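Long-range contact in probable tautomerase ywhB (Bacillus subtilis, PDB 2OPA), which is a small bacterial protein of the tautomerase family, assembled from six copies, with a pocket that binds 2-fluoro-3-(4-hydroxyphenyl)-2E-propeneoate: residues A[16-24]-A[37-45]. Numbering follows the deposited sequence.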
loop_
_atom_site.group_PDB
_atom_site.type_symbol
_atom_site.label_atom_id
_atom_site.label_comp_id
_atom_site.label_asym_id
_atom_site.label_seq_id
_atom_site.Cartn_x
_atom_site.Cartn_y
_atom_site.Cartn_z
ATOM N N LYS A 16 17.419 -10.539 -7.026
ATOM C CA LYS A 16 16.796 -9.759 -5.968
ATOM C C LYS A 16 17.844 -8.947 -5.210
ATOM O O LYS A 16 17.613 -7.786 -4.874
ATOM C CB LYS A 16 16.046 -10.678 -4.997
ATOM C CG LYS A 16 14.832 -11.348 -5.604
ATOM C CD LYS A 16 14.196 -12.297 -4.614
ATOM C CE LYS A 16 13.022 -13.032 -5.230
ATOM N NZ LYS A 16 12.372 -13.954 -4.242
ATOM N N ARG A 17 18.991 -9.562 -4.939
ATOM C CA ARG A 17 20.065 -8.878 -4.237
ATOM C C ARG A 17 20.574 -7.708 -5.084
ATOM O O ARG A 17 20.806 -6.615 -4.561
ATOM C CB ARG A 17 21.216 -9.843 -3.951
ATOM C CG ARG A 17 22.399 -9.195 -3.244
ATOM C CD ARG A 17 23.534 -10.184 -3.041
ATOM N NE ARG A 17 23.166 -11.274 -2.143
ATOM C CZ ARG A 17 23.343 -12.567 -2.417
ATOM N NH1 ARG A 17 23.884 -12.940 -3.573
ATOM N NH2 ARG A 17 22.984 -13.489 -1.530
ATOM N N ASN A 18 20.735 -7.943 -6.389
ATOM C CA ASN A 18 21.211 -6.908 -7.301
ATOM C C ASN A 18 20.206 -5.777 -7.401
ATOM O O ASN A 18 20.584 -4.607 -7.404
ATOM C CB ASN A 18 21.489 -7.486 -8.696
ATOM C CG ASN A 18 22.576 -8.552 -8.679
ATOM O OD1 ASN A 18 23.510 -8.492 -7.862
ATOM N ND2 ASN A 18 22.475 -9.528 -9.592
ATOM N N LEU A 19 18.928 -6.133 -7.486
ATOM C CA LEU A 19 17.845 -5.156 -7.566
ATOM C C LEU A 19 17.939 -4.184 -6.391
ATOM O O LEU A 19 17.913 -2.966 -6.559
ATOM C CB LEU A 19 16.498 -5.877 -7.522
ATOM C CG LEU A 19 15.238 -5.034 -7.324
ATOM C CD1 LEU A 19 14.971 -4.218 -8.569
ATOM C CD2 LEU A 19 14.052 -5.945 -7.014
ATOM N N VAL A 20 18.046 -4.740 -5.194
ATOM C CA VAL A 20 18.145 -3.936 -3.990
ATOM C C VAL A 20 19.345 -2.993 -4.050
ATOM O O VAL A 20 19.219 -1.806 -3.749
ATOM C CB VAL A 20 18.239 -4.845 -2.747
ATOM C CG1 VAL A 20 18.665 -4.044 -1.527
ATOM C CG2 VAL A 20 16.884 -5.498 -2.504
ATOM N N GLU A 21 20.503 -3.517 -4.442
ATOM C CA GLU A 21 21.710 -2.702 -4.536
ATOM C C GLU A 21 21.509 -1.544 -5.512
ATOM O O GLU A 21 21.614 -0.379 -5.129
ATOM C CB GLU A 21 22.891 -3.557 -4.970
ATOM N N LYS A 22 21.202 -1.866 -6.763
ATOM C CA LYS A 22 20.993 -0.862 -7.800
ATOM C C LYS A 22 19.908 0.169 -7.510
ATOM O O LYS A 22 20.117 1.361 -7.730
ATOM C CB LYS A 22 20.690 -1.545 -9.134
ATOM C CG LYS A 22 21.908 -1.765 -10.018
ATOM C CD LYS A 22 22.984 -2.559 -9.305
ATOM C CE LYS A 22 24.200 -2.765 -10.196
ATOM N NZ LYS A 22 25.253 -3.546 -9.485
ATOM N N VAL A 23 18.750 -0.282 -7.038
ATOM C CA VAL A 23 17.650 0.627 -6.725
ATOM C C VAL A 23 18.046 1.583 -5.599
ATOM O O VAL A 23 17.755 2.781 -5.655
ATOM C CB VAL A 23 16.371 -0.161 -6.315
ATOM C CG1 VAL A 23 15.346 0.768 -5.658
ATOM C CG2 VAL A 23 15.756 -0.805 -7.542
ATOM N N THR A 24 18.703 1.046 -4.577
ATOM C CA THR A 24 19.153 1.850 -3.449
ATOM C C THR A 24 20.125 2.921 -3.952
ATOM O O THR A 24 20.062 4.082 -3.536
ATOM C CB THR A 24 19.864 0.976 -2.401
ATOM O OG1 THR A 24 18.948 -0.006 -1.906
ATOM C CG2 THR A 24 20.375 1.824 -1.239
ATOM N N LYS A 37 19.231 5.495 5.127
ATOM C CA LYS A 37 17.840 5.943 5.204
ATOM C C LYS A 37 16.997 5.341 4.079
ATOM O O LYS A 37 15.787 5.541 4.031
ATOM C CB LYS A 37 17.764 7.466 5.094
ATOM C CG LYS A 37 18.478 8.216 6.197
ATOM C CD LYS A 37 17.728 8.107 7.499
ATOM C CE LYS A 37 18.395 8.933 8.573
ATOM N NZ LYS A 37 17.571 8.969 9.814
ATOM N N ILE A 38 17.642 4.618 3.169
ATOM C CA ILE A 38 16.935 4.022 2.048
ATOM C C ILE A 38 16.551 2.571 2.327
ATOM O O ILE A 38 17.405 1.694 2.495
ATOM C CB ILE A 38 17.780 4.110 0.771
ATOM C CG1 ILE A 38 18.207 5.567 0.542
ATOM C CG2 ILE A 38 16.969 3.613 -0.421
ATOM C CD1 ILE A 38 19.214 5.756 -0.573
ATOM N N VAL A 39 15.246 2.339 2.380
ATOM C CA VAL A 39 14.690 1.026 2.650
ATOM C C VAL A 39 14.009 0.473 1.404
ATOM O O VAL A 39 13.314 1.205 0.692
ATOM C CB VAL A 39 13.660 1.111 3.788
ATOM C CG1 VAL A 39 12.933 -0.225 3.960
ATOM C CG2 VAL A 39 14.361 1.519 5.074
ATOM N N VAL A 40 14.218 -0.814 1.143
ATOM C CA VAL A 40 13.606 -1.455 -0.009
ATOM C C VAL A 40 12.805 -2.699 0.391
ATOM O O VAL A 40 13.294 -3.553 1.136
ATOM C CB VAL A 40 14.668 -1.867 -1.061
ATOM C CG1 VAL A 40 13.992 -2.506 -2.261
ATOM C CG2 VAL A 40 15.469 -0.656 -1.498
ATOM N N PHE A 41 11.571 -2.779 -0.097
ATOM C CA PHE A 41 10.711 -3.925 0.170
ATOM C C PHE A 41 10.450 -4.597 -1.166
ATOM O O PHE A 41 10.183 -3.920 -2.156
ATOM C CB PHE A 41 9.346 -3.512 0.739
ATOM C CG PHE A 41 9.413 -2.687 1.989
ATOM C CD1 PHE A 41 9.226 -1.306 1.938
ATOM C CD2 PHE A 41 9.629 -3.288 3.225
ATOM C CE1 PHE A 41 9.246 -0.536 3.107
ATOM C CE2 PHE A 41 9.651 -2.528 4.395
ATOM C CZ PHE A 41 9.459 -1.151 4.333
ATOM N N ILE A 42 10.540 -5.919 -1.203
ATOM C CA ILE A 42 10.234 -6.637 -2.427
ATOM C C ILE A 42 8.936 -7.388 -2.175
ATOM O O ILE A 42 8.809 -8.115 -1.188
ATOM C CB ILE A 42 11.319 -7.665 -2.806
ATOM C CG1 ILE A 42 12.589 -6.951 -3.269
ATOM C CG2 ILE A 42 10.794 -8.576 -3.916
ATOM C CD1 ILE A 42 13.766 -7.888 -3.524
ATOM N N GLU A 43 7.969 -7.190 -3.057
ATOM C CA GLU A 43 6.683 -7.861 -2.955
ATOM C C GLU A 43 6.478 -8.671 -4.226
ATOM O O GLU A 43 6.436 -8.120 -5.324
ATOM C CB GLU A 43 5.561 -6.839 -2.795
ATOM C CG GLU A 43 5.406 -6.334 -1.375
ATOM C CD GLU A 43 4.476 -5.140 -1.264
ATOM O OE1 GLU A 43 3.631 -4.944 -2.166
ATOM O OE2 GLU A 43 4.587 -4.405 -0.260
ATOM N N GLU A 44 6.365 -9.982 -4.074
ATOM C CA GLU A 44 6.172 -10.848 -5.218
ATOM C C GLU A 44 4.711 -11.108 -5.524
ATOM O O GLU A 44 3.902 -11.305 -4.625
ATOM C CB GLU A 44 6.899 -12.162 -4.995
ATOM C CG GLU A 44 8.368 -12.060 -5.328
ATOM C CD GLU A 44 9.085 -13.367 -5.185
ATOM O OE1 GLU A 44 10.081 -13.572 -5.899
ATOM O OE2 GLU A 44 8.660 -14.187 -4.349
ATOM N N MET A 45 4.380 -11.097 -6.808
ATOM C CA MET A 45 3.015 -11.333 -7.245
ATOM C C MET A 45 2.878 -12.683 -7.933
ATOM O O MET A 45 3.793 -13.146 -8.612
ATOM C CB MET A 45 2.580 -10.262 -8.241
ATOM C CG MET A 45 2.569 -8.848 -7.729
ATOM S SD MET A 45 1.975 -7.761 -9.049
ATOM C CE MET A 45 3.405 -7.675 -10.124
HETATM O O HOH W 1 18.131 -0.239 0.722
#
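Lys16 and Glu44 form a salt bridge, with Lys16 NZ 2.9 Å from Glu44 OE1. The two side chains meet at about a right angle. The ammonium comes from above the carboxylate plane, 55° out of it. Lys16 is extended beyond CG, which carries its amine from the helix to the end of the strand. The same NZ also bonds to His49 NE2 of the second subunit, so this charge links the contact to the interface.

Near the other end of the segments, one water joins the helix to the loop residue just before the strand. It donates to Thr24 OG1 at 2.8 Å and to Ile38 O at 2.7 Å. Thr24 OG1 lies anti to its own carbonyl carbon (chi1 -61°) and bonds back to Val20 O at 2.6 Å. Val20 O also accepts from Thr24 N, and the two donors approach from the two sides of the carbonyl plane. The hydroxyl is thus held between the helix backbone and the water.

Apolar side chains fill the middle. Ile42 CD1 is 3.9 Å from Lys16 CB, and Val20 CG2 also touches it. The ends of Leu19 and Ile42 meet head-on, with Leu19 CD2 4.0 Å from Ile42 CD1. Val20 CG2 and Val40 CG1 lie alongside, their side chains pointing opposite ways. Thr24 CG2 rests 3.9 Å from Ile38 CG2, and the two side chains cross obliquely.

Across the strand, the Phe41 ring meets that of Tyr50 of the second subunit, with the planes nearly parallel. Met45, at the end of the same strand, touches the bound 2-fluoro-3-(4-hydroxyphenyl)-2E-propeneoate. Residues 16-24 of helix 13-31 run roughly antiparallel to strand 39-45, their axes at 144°. Together with strand 2-8, parallel to 39-45, they form the beta-alpha-beta unit characteristic of the tautomerase fold.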